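Local coordinates for ATP-dependent 6-phosphofructokinase subunit beta (PDB 3O8O), which catalyses the ATP-dependent phosphorylation of D-fructose 6-phosphate to fructose 1,6-bisphosphate, the first committing step of glycolysis, at residues R190-E195 with R282-G287; Y180-A185 with K245-V250; T467-D472 with L500-R505. One frame throughout, in Å; residues are numbered along the deposited sequence.

Contact 1: R190-E195 with R282-G287; sequences RAFVVE and RITTLG. With F6P (6-O-phosphono-beta-D-fructofuranose), chain I.
Arg190 and Arg282 converge on the 6-phosphate of F6P. Arg190 reaches it extended from CG to NE; Arg282 bends at chi2 (-69°). Arg190 NH1 donates to O2P of F6P at 2.7 Å. Arg282 adds weak bonds, from NE to O1P and from NH2 to O2P. The guanidinium planes lie 57° apart, and Arg190 NH1 sits over one face of the Arg282 guanidinium. Both groups are donors and probably repel. The phosphate is likely to offset this, helped by Asp280, which pairs with Arg282 NH1. Residues of another protein chain also bond F6P.

The backbones form a parallel ladder. Arg282 N donates to Ala191 O at 3.0 Å, and Arg282 O receives Val193 N at 2.9 Å. Thr284 N and O continue it, to Val193 O and from Glu195 N. This joins strand 281-285, an outer strand within this chain, to strand 191-196 in the four-stranded parallel sheet of the catalytic domain.

Apolar contacts line the face that carries Phe192 and Val194. Helix 167-187 packs on this face, touching Phe192 and Leu286. Phe192 CE2 lies 3.4 Å from Arg282 CB. Val194 CG1 meets Leu286 CG at 3.8 Å.

The other face has one polar side-chain pair, Glu195 and Thr285, side by side. Thr285 OG1 donates to Glu195 OE1 at 2.7 Å, from above the carboxylate plane. Pro266 packs on Glu195, Val193 and Ile283.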
loop_
_atom_site.group_PDB
_atom_site.type_symbol
_atom_site.label_atom_id
_atom_site.label_comp_id
_atom_site.label_asym_id
_atom_site.label_seq_id
_atom_site.Cartn_x
_atom_site.Cartn_y
_atom_site.Cartn_z
ATOM N N ARG B 190 -10.443 -52.669 0.658
ATOM C CA ARG B 190 -11.300 -53.349 -0.294
ATOM C C ARG B 190 -10.883 -53.208 -1.738
ATOM O O ARG B 190 -9.871 -52.575 -2.082
ATOM C CB ARG B 190 -12.727 -52.847 -0.187
ATOM C CG ARG B 190 -13.322 -52.962 1.174
ATOM C CD ARG B 190 -14.826 -52.921 1.057
ATOM N NE ARG B 190 -15.462 -52.654 2.334
ATOM C CZ ARG B 190 -16.758 -52.826 2.548
ATOM N NH1 ARG B 190 -17.521 -53.272 1.553
ATOM N NH2 ARG B 190 -17.297 -52.549 3.736
ATOM N N ALA B 191 -11.709 -53.817 -2.581
ATOM C CA ALA B 191 -11.529 -53.810 -4.019
ATOM C C ALA B 191 -12.848 -53.361 -4.643
ATOM O O ALA B 191 -13.934 -53.792 -4.235
ATOM C CB ALA B 191 -11.170 -55.188 -4.493
ATOM N N PHE B 192 -12.749 -52.471 -5.621
ATOM C CA PHE B 192 -13.930 -51.959 -6.291
ATOM C C PHE B 192 -13.785 -52.092 -7.800
ATOM O O PHE B 192 -12.713 -51.849 -8.381
ATOM C CB PHE B 192 -14.161 -50.471 -5.947
ATOM C CG PHE B 192 -14.773 -50.224 -4.580
ATOM C CD1 PHE B 192 -13.968 -49.989 -3.465
ATOM C CD2 PHE B 192 -16.158 -50.217 -4.417
ATOM C CE1 PHE B 192 -14.536 -49.755 -2.217
ATOM C CE2 PHE B 192 -16.732 -49.980 -3.168
ATOM C CZ PHE B 192 -15.922 -49.750 -2.070
ATOM N N VAL B 193 -14.877 -52.494 -8.428
ATOM C CA VAL B 193 -14.923 -52.612 -9.869
ATOM C C VAL B 193 -15.843 -51.461 -10.274
ATOM O O VAL B 193 -17.063 -51.516 -10.084
ATOM C CB VAL B 193 -15.531 -53.953 -10.286
ATOM C CG1 VAL B 193 -15.694 -54.026 -11.795
ATOM C CG2 VAL B 193 -14.639 -55.064 -9.814
ATOM N N VAL B 194 -15.253 -50.401 -10.807
ATOM C CA VAL B 194 -16.034 -49.243 -11.202
ATOM C C VAL B 194 -16.441 -49.303 -12.665
ATOM O O VAL B 194 -15.600 -49.240 -13.553
ATOM C CB VAL B 194 -15.245 -47.938 -10.951
ATOM C CG1 VAL B 194 -16.157 -46.739 -11.139
ATOM C CG2 VAL B 194 -14.655 -47.942 -9.547
ATOM N N GLU B 195 -17.741 -49.437 -12.904
ATOM C CA GLU B 195 -18.259 -49.478 -14.263
ATOM C C GLU B 195 -18.424 -48.056 -14.816
ATOM O O GLU B 195 -19.203 -47.255 -14.310
ATOM C CB GLU B 195 -19.604 -50.184 -14.301
ATOM C CG GLU B 195 -19.982 -50.600 -15.702
ATOM C CD GLU B 195 -21.475 -50.721 -15.864
ATOM O OE1 GLU B 195 -22.109 -51.262 -14.913
ATOM O OE2 GLU B 195 -21.997 -50.280 -16.926
ATOM N N ARG B 282 -16.721 -54.899 -4.359
ATOM C CA ARG B 282 -17.982 -54.207 -4.594
ATOM C C ARG B 282 -17.949 -53.639 -6.007
ATOM O O ARG B 282 -16.871 -53.292 -6.528
ATOM C CB ARG B 282 -18.163 -53.063 -3.599
ATOM C CG ARG B 282 -18.307 -53.483 -2.165
ATOM C CD ARG B 282 -19.613 -54.189 -1.962
ATOM N NE ARG B 282 -19.795 -54.531 -0.563
ATOM C CZ ARG B 282 -18.996 -55.360 0.102
ATOM N NH1 ARG B 282 -17.966 -55.926 -0.519
ATOM N NH2 ARG B 282 -19.218 -55.616 1.387
ATOM N N ILE B 283 -19.131 -53.558 -6.619
ATOM C CA ILE B 283 -19.267 -53.018 -7.969
ATOM C C ILE B 283 -19.919 -51.654 -7.874
ATOM O O ILE B 283 -20.871 -51.463 -7.125
ATOM C CB ILE B 283 -20.146 -53.923 -8.872
ATOM C CG1 ILE B 283 -19.388 -55.204 -9.240
ATOM C CG2 ILE B 283 -20.550 -53.172 -10.136
ATOM C CD1 ILE B 283 -20.183 -56.149 -10.155
ATOM N N THR B 284 -19.397 -50.705 -8.635
ATOM C CA THR B 284 -19.932 -49.355 -8.639
ATOM C C THR B 284 -20.274 -48.943 -10.059
ATOM O O THR B 284 -19.415 -48.993 -10.941
ATOM C CB THR B 284 -18.901 -48.349 -8.120
ATOM O OG1 THR B 284 -18.434 -48.741 -6.823
ATOM C CG2 THR B 284 -19.525 -46.999 -8.014
ATOM N N THR B 285 -21.518 -48.555 -10.309
ATOM C CA THR B 285 -21.838 -48.109 -11.652
ATOM C C THR B 285 -22.212 -46.632 -11.597
ATOM O O THR B 285 -23.322 -46.255 -11.210
ATOM C CB THR B 285 -22.961 -48.935 -12.276
ATOM O OG1 THR B 285 -22.536 -50.298 -12.381
ATOM C CG2 THR B 285 -23.264 -48.432 -13.674
ATOM N N LEU B 286 -21.250 -45.800 -11.977
ATOM C CA LEU B 286 -21.412 -44.360 -11.970
ATOM C C LEU B 286 -22.652 -43.898 -12.719
ATOM O O LEU B 286 -23.380 -43.017 -12.255
ATOM C CB LEU B 286 -20.160 -43.709 -12.554
ATOM C CG LEU B 286 -18.858 -44.099 -11.840
ATOM C CD1 LEU B 286 -17.723 -43.111 -12.250
ATOM C CD2 LEU B 286 -19.079 -44.088 -10.313
ATOM N N GLY B 287 -22.901 -44.485 -13.877
ATOM C CA GLY B 287 -24.083 -44.092 -14.610
ATOM C C GLY B 287 -24.016 -42.664 -15.108
ATOM O O GLY B 287 -22.925 -42.135 -15.343
HETATM O O1 F6P I . -22.741 -47.991 7.356
HETATM C C1 F6P I . -23.972 -48.253 6.723
HETATM C C2 F6P I . -23.775 -48.449 5.219
HETATM O O2 F6P I . -23.123 -47.311 4.639
HETATM C C3 F6P I . -25.165 -48.712 4.583
HETATM O O3 F6P I . -25.733 -47.547 3.965
HETATM C C4 F6P I . -24.885 -49.850 3.581
HETATM O O4 F6P I . -26.050 -50.651 3.359
HETATM C C5 F6P I . -23.717 -50.613 4.263
HETATM O O5 F6P I . -22.974 -49.610 4.990
HETATM C C6 F6P I . -22.815 -51.278 3.218
HETATM O O6 F6P I . -21.746 -51.970 3.880
HETATM P P F6P I . -20.812 -52.642 2.745
HETATM O O1P F6P I . -20.716 -52.180 1.339
HETATM O O2P F6P I . -19.552 -53.483 3.285
HETATM O O3P F6P I . -19.861 -51.384 3.050
#

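Contact 2: Y180-A185 with K245-V250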
loop_
_atom_site.group_PDB
_atom_site.type_symbol
_atom_site.label_atom_id
_atom_site.label_comp_id
_atom_site.label_asym_id
_atom_site.label_seq_id
_atom_site.Cartn_x
_atom_site.Cartn_y
_atom_site.Cartn_z
ATOM N N TYR B 180 -13.655 -40.592 -4.457
ATOM C CA TYR B 180 -14.481 -40.731 -3.275
ATOM C C TYR B 180 -14.428 -42.191 -2.847
ATOM O O TYR B 180 -14.140 -42.502 -1.687
ATOM C CB TYR B 180 -15.924 -40.344 -3.574
ATOM C CG TYR B 180 -16.181 -38.862 -3.639
ATOM C CD1 TYR B 180 -15.753 -38.016 -2.619
ATOM C CD2 TYR B 180 -16.939 -38.317 -4.672
ATOM C CE1 TYR B 180 -16.081 -36.669 -2.620
ATOM C CE2 TYR B 180 -17.272 -36.971 -4.681
ATOM C CZ TYR B 180 -16.841 -36.160 -3.650
ATOM O OH TYR B 180 -17.203 -34.847 -3.649
ATOM N N VAL B 181 -14.712 -43.081 -3.797
ATOM C CA VAL B 181 -14.703 -44.523 -3.553
ATOM C C VAL B 181 -13.394 -44.966 -2.909
ATOM O O VAL B 181 -13.384 -45.751 -1.958
ATOM C CB VAL B 181 -14.895 -45.303 -4.874
ATOM C CG1 VAL B 181 -14.563 -46.764 -4.675
ATOM C CG2 VAL B 181 -16.326 -45.161 -5.341
ATOM N N GLU B 182 -12.295 -44.440 -3.431
ATOM C CA GLU B 182 -10.981 -44.777 -2.938
ATOM C C GLU B 182 -10.824 -44.604 -1.438
ATOM O O GLU B 182 -10.147 -45.404 -0.802
ATOM C CB GLU B 182 -9.930 -43.932 -3.624
ATOM C CG GLU B 182 -8.524 -44.349 -3.309
ATOM C CD GLU B 182 -7.966 -45.243 -4.369
ATOM O OE1 GLU B 182 -8.008 -44.844 -5.553
ATOM O OE2 GLU B 182 -7.483 -46.342 -4.032
ATOM N N ALA B 183 -11.434 -43.575 -0.861
ATOM C CA ALA B 183 -11.300 -43.346 0.580
ATOM C C ALA B 183 -11.993 -44.374 1.451
ATOM O O ALA B 183 -11.471 -44.747 2.500
ATOM C CB ALA B 183 -11.798 -41.955 0.946
ATOM N N THR B 184 -13.172 -44.827 1.055
ATOM C CA THR B 184 -13.825 -45.815 1.889
ATOM C C THR B 184 -13.150 -47.164 1.595
ATOM O O THR B 184 -13.004 -48.020 2.482
ATOM C CB THR B 184 -15.308 -45.847 1.602
ATOM O OG1 THR B 184 -15.940 -46.827 2.444
ATOM C CG2 THR B 184 -15.531 -46.099 0.112
ATOM N N ALA B 185 -12.695 -47.319 0.353
ATOM C CA ALA B 185 -11.998 -48.534 -0.055
ATOM C C ALA B 185 -10.757 -48.699 0.795
ATOM O O ALA B 185 -10.460 -49.779 1.260
ATOM C CB ALA B 185 -11.597 -48.459 -1.510
ATOM N N LYS B 245 -0.322 -51.710 -1.194
ATOM C CA LYS B 245 -1.555 -51.074 -1.607
ATOM C C LYS B 245 -2.776 -51.706 -0.933
ATOM O O LYS B 245 -3.071 -52.862 -1.173
ATOM C CB LYS B 245 -1.677 -51.144 -3.119
ATOM C CG LYS B 245 -2.826 -50.298 -3.671
ATOM C CD LYS B 245 -2.614 -50.029 -5.143
ATOM C CE LYS B 245 -3.875 -49.535 -5.797
ATOM N NZ LYS B 245 -3.681 -49.534 -7.277
ATOM N N ARG B 246 -3.466 -50.942 -0.082
ATOM C CA ARG B 246 -4.641 -51.415 0.645
ATOM C C ARG B 246 -5.890 -51.527 -0.203
ATOM O O ARG B 246 -6.830 -52.247 0.144
ATOM C CB ARG B 246 -4.977 -50.465 1.778
ATOM C CG ARG B 246 -3.891 -50.285 2.813
ATOM C CD ARG B 246 -4.373 -49.351 3.948
ATOM N NE ARG B 246 -5.687 -49.715 4.452
ATOM C CZ ARG B 246 -5.927 -50.004 5.714
ATOM N NH1 ARG B 246 -4.940 -49.968 6.577
ATOM N NH2 ARG B 246 -7.149 -50.330 6.107
ATOM N N THR B 247 -5.905 -50.798 -1.307
ATOM C CA THR B 247 -7.066 -50.761 -2.182
ATOM C C THR B 247 -6.817 -51.359 -3.548
ATOM O O THR B 247 -5.683 -51.410 -4.024
ATOM C CB THR B 247 -7.538 -49.294 -2.421
ATOM O OG1 THR B 247 -6.403 -48.482 -2.789
ATOM C CG2 THR B 247 -8.234 -48.716 -1.175
ATOM N N THR B 248 -7.906 -51.789 -4.180
ATOM C CA THR B 248 -7.860 -52.347 -5.529
ATOM C C THR B 248 -9.032 -51.747 -6.331
ATOM O O THR B 248 -10.218 -51.956 -6.046
ATOM C CB THR B 248 -7.890 -53.904 -5.501
ATOM O OG1 THR B 248 -6.638 -54.381 -4.990
ATOM C CG2 THR B 248 -8.085 -54.477 -6.891
ATOM N N ILE B 249 -8.657 -50.959 -7.327
ATOM C CA ILE B 249 -9.601 -50.257 -8.175
ATOM C C ILE B 249 -9.357 -50.725 -9.591
ATOM O O ILE B 249 -8.275 -50.498 -10.157
ATOM C CB ILE B 249 -9.383 -48.683 -8.109
ATOM C CG1 ILE B 249 -9.557 -48.187 -6.675
ATOM C CG2 ILE B 249 -10.412 -47.946 -8.991
ATOM C CD1 ILE B 249 -10.923 -48.475 -6.132
ATOM N N VAL B 250 -10.379 -51.375 -10.140
ATOM C CA VAL B 250 -10.352 -51.907 -11.493
ATOM C C VAL B 250 -11.394 -51.159 -12.302
ATOM O O VAL B 250 -12.598 -51.279 -12.056
ATOM C CB VAL B 250 -10.693 -53.422 -11.493
ATOM C CG1 VAL B 250 -10.876 -53.926 -12.916
ATOM C CG2 VAL B 250 -9.587 -54.199 -10.797
#
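Thr247 OG1 donates a hydrogen bond to Glu182 OE2 at 2.7 Å. The hydroxyl meets the carboxylate oxygen nearly along its C-O axis, and the two side chains cross at about a right angle. Glu182 gets there by bending. Its CG is anti to the backbone N, and chi2 of 97° then turns CD out of an extended path. The bend carries the carboxylate to Thr247 although the first bond of the side chain does not point that way. On Thr247, chi1 of 49° sets OG1 between the backbone N and the carbonyl carbon. CG2 is then anti to the carbonyl carbon, and it lies against Ala185, 3.4 Å from Ala185 CB.

The same carboxylate has an apolar neighbour. Ile249 CG1 comes up to both oxygens, 3.8 Å from Glu182 OE2, the two side chains crossing obliquely. A looser contact joins Val181 CG1 to Ile249 CD1 at 4.3 Å. Phe192 of strand 191-196 packs on Val181, Ala185 and Ile249.

The contact is a helix-on-sheet packing of the catalytic domain. It lays helix 167-187 against the start of strand 248-253. The other side of the helix meets another protein chain, where an acidic side chain bonds Tyr180 OH and another such bond is made by Thr184 OG1.

Lys245 NZ stands 5.9 Å from Glu182 OE2 and forms its salt bridge with Asp215 instead. It may still favour the ionised carboxylate a little. One threonine joins a polar and an apolar contact, so the bond to Glu182 and the methyl on Ala185 probably fix its chi1 together.

Contact 3: T467-D472 with L500-R505; sequences TPEEAD and LHQLER
Gln502 reaches toward Pro468 and Glu469 on an extended side chain. Its CG is anti to the carbonyl carbon (chi1 -74°), and CD continues straight on (chi2 179°). Glu469 also has its CG anti to the carbonyl carbon and is extended beyond it. The two flat ends come together stacked, the carboxylate and amide planes 23° apart. Gln502 CD lies 3.4 Å from Glu469 CG, and Gln502 CG lies 3.6 Å from Glu469 OE1. The amide also abuts the Pro468 ring and, crossing at about a right angle, the Thr467 side chain. An alanine at Gln502 would probably open a gap beside Pro468 and leave the Glu469 carboxylate without the amide it stacks on.

The segment 467-472 is a turn in the loop that leads from strand 442-444 to helix 473-483. Glu470 N bonds Thr467 O at 2.7 Å. Glu470 OE2 accepts Thr467 N at 2.8 Å, which closes the turn with a side-chain bond. Asp472 then takes the N-cap position of helix 473-483. The contact thus sets this turn against the C-terminal part of helix 494-504 in the regulatory domain. Thr467 follows closely on Arg465, which binds the allosteric activator, but its own side chain is about 11 Å from a bound 2,6-di-O-phosphono-beta-D-fructofuranose.

The salt bridge joins two exposed residues. Glu469 OE1 meets Arg505 NH2 at 3.0 Å, with the two side chains at about a right angle. On the buried side, Pro468 CB packs on Leu503 CD2 at 3.9 Å, and Trp433 of helix 432-439 touches both residues.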
loop_
_atom_site.group_PDB
_atom_site.type_symbol
_atom_site.label_atom_id
_atom_site.label_comp_id
_atom_site.label_asym_id
_atom_site.label_seq_id
_atom_site.Cartn_x
_atom_site.Cartn_y
_atom_site.Cartn_z
ATOM N N THR B 467 17.589 -21.172 -6.356
ATOM C CA THR B 467 18.296 -21.629 -7.541
ATOM C C THR B 467 19.611 -22.312 -7.142
ATOM O O THR B 467 20.175 -22.025 -6.075
ATOM C CB THR B 467 18.641 -20.482 -8.483
ATOM O OG1 THR B 467 19.436 -19.517 -7.791
ATOM C CG2 THR B 467 17.391 -19.848 -9.019
ATOM N N PRO B 468 20.130 -23.212 -8.003
ATOM C CA PRO B 468 21.374 -23.900 -7.669
ATOM C C PRO B 468 22.461 -22.980 -7.157
ATOM O O PRO B 468 23.083 -23.264 -6.140
ATOM C CB PRO B 468 21.738 -24.589 -8.979
ATOM C CG PRO B 468 20.406 -24.956 -9.510
ATOM C CD PRO B 468 19.650 -23.650 -9.323
ATOM N N GLU B 469 22.676 -21.867 -7.841
ATOM C CA GLU B 469 23.722 -20.947 -7.425
ATOM C C GLU B 469 23.495 -20.413 -6.025
ATOM O O GLU B 469 24.442 -20.104 -5.304
ATOM C CB GLU B 469 23.832 -19.789 -8.403
ATOM C CG GLU B 469 24.225 -20.217 -9.791
ATOM C CD GLU B 469 24.514 -19.038 -10.682
ATOM O OE1 GLU B 469 24.703 -19.246 -11.909
ATOM O OE2 GLU B 469 24.554 -17.903 -10.143
ATOM N N GLU B 470 22.238 -20.313 -5.631
ATOM C CA GLU B 470 21.946 -19.809 -4.315
ATOM C C GLU B 470 22.216 -20.832 -3.245
ATOM O O GLU B 470 22.450 -20.472 -2.099
ATOM C CB GLU B 470 20.501 -19.360 -4.235
ATOM C CG GLU B 470 20.207 -18.132 -5.059
ATOM C CD GLU B 470 18.720 -17.931 -5.270
ATOM O OE1 GLU B 470 18.349 -16.884 -5.830
ATOM O OE2 GLU B 470 17.922 -18.818 -4.887
ATOM N N ALA B 471 22.207 -22.105 -3.605
ATOM C CA ALA B 471 22.432 -23.155 -2.620
ATOM C C ALA B 471 23.847 -23.714 -2.643
ATOM O O ALA B 471 24.124 -24.710 -1.976
ATOM C CB ALA B 471 21.429 -24.286 -2.837
ATOM N N ASP B 472 24.734 -23.074 -3.396
ATOM C CA ASP B 472 26.116 -23.534 -3.525
ATOM C C ASP B 472 26.193 -24.686 -4.521
ATOM O O ASP B 472 25.905 -25.843 -4.186
ATOM C CB ASP B 472 26.675 -23.994 -2.178
ATOM C CG ASP B 472 27.955 -24.803 -2.321
ATOM O OD1 ASP B 472 28.316 -25.496 -1.347
ATOM O OD2 ASP B 472 28.605 -24.749 -3.391
ATOM N N LEU B 500 17.889 -25.419 -14.665
ATOM C CA LEU B 500 18.392 -26.124 -15.833
ATOM C C LEU B 500 19.504 -25.296 -16.424
ATOM O O LEU B 500 20.644 -25.746 -16.533
ATOM C CB LEU B 500 17.305 -26.256 -16.888
ATOM C CG LEU B 500 17.759 -26.979 -18.150
ATOM C CD1 LEU B 500 18.154 -28.384 -17.758
ATOM C CD2 LEU B 500 16.664 -27.022 -19.174
ATOM N N HIS B 501 19.161 -24.071 -16.798
ATOM C CA HIS B 501 20.130 -23.174 -17.385
ATOM C C HIS B 501 21.402 -23.084 -16.581
ATOM O O HIS B 501 22.481 -23.188 -17.137
ATOM C CB HIS B 501 19.540 -21.794 -17.549
ATOM C CG HIS B 501 20.569 -20.738 -17.741
ATOM N ND1 HIS B 501 21.089 -20.016 -16.693
ATOM C CD2 HIS B 501 21.203 -20.303 -18.853
ATOM C CE1 HIS B 501 22.000 -19.175 -17.150
ATOM N NE2 HIS B 501 22.088 -19.330 -18.459
ATOM N N GLN B 502 21.291 -22.888 -15.278
ATOM C CA GLN B 502 22.489 -22.794 -14.460
ATOM C C GLN B 502 23.316 -24.083 -14.480
ATOM O O GLN B 502 24.515 -24.062 -14.803
ATOM C CB GLN B 502 22.117 -22.423 -13.021
ATOM C CG GLN B 502 21.706 -20.966 -12.856
ATOM C CD GLN B 502 21.311 -20.620 -11.430
ATOM O OE1 GLN B 502 20.906 -19.496 -11.152
ATOM N NE2 GLN B 502 21.423 -21.585 -10.519
ATOM N N LEU B 503 22.685 -25.205 -14.147
ATOM C CA LEU B 503 23.420 -26.463 -14.137
ATOM C C LEU B 503 24.158 -26.686 -15.449
ATOM O O LEU B 503 25.320 -27.062 -15.441
ATOM C CB LEU B 503 22.488 -27.647 -13.863
ATOM C CG LEU B 503 21.798 -27.663 -12.499
ATOM C CD1 LEU B 503 21.146 -29.016 -12.292
ATOM C CD2 LEU B 503 22.790 -27.409 -11.397
ATOM N N GLU B 504 23.488 -26.432 -16.572
ATOM C CA GLU B 504 24.098 -26.635 -17.884
ATOM C C GLU B 504 25.318 -25.768 -18.122
ATOM O O GLU B 504 26.342 -26.272 -18.572
ATOM C CB GLU B 504 23.082 -26.405 -19.014
ATOM C CG GLU B 504 23.639 -26.643 -20.421
ATOM C CD GLU B 504 24.511 -25.489 -20.948
ATOM O OE1 GLU B 504 25.228 -25.681 -21.955
ATOM O OE2 GLU B 504 24.478 -24.383 -20.370
ATOM N N ARG B 505 25.245 -24.470 -17.844
ATOM C CA ARG B 505 26.436 -23.687 -18.100
ATOM C C ARG B 505 27.405 -23.834 -16.945
ATOM O O ARG B 505 28.380 -23.099 -16.817
ATOM C CB ARG B 505 26.115 -22.218 -18.469
ATOM C CG ARG B 505 25.716 -21.226 -17.432
ATOM C CD ARG B 505 26.820 -20.697 -16.559
ATOM N NE ARG B 505 26.636 -19.270 -16.392
ATOM C CZ ARG B 505 25.722 -18.622 -15.668
ATOM N NH1 ARG B 505 25.763 -17.302 -15.705
ATOM N NH2 ARG B 505 24.813 -19.225 -14.899
#

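From the N terminus, the order is helix segment 180-185, strand segment 190-195, then 245-250 and 282-287. Contact 2 closes its loop at 245-250 and contact 1 at 282-287. Their segments alternate, so the two loops cross. Both reach the four-stranded parallel sheet of the catalytic domain. Contact 1 joins two of its strands, and contact 2 lays a helix on it. The two touch directly, with probable backbone bonds from Phe192 N to Thr248 O and from Arg190 N to Ala185 O. Contact 3 opens only after both have closed. It ties a shorter loop in the regulatory domain, its centre about 48 Å from that of contact 1 and about 41 Å from that of contact 2.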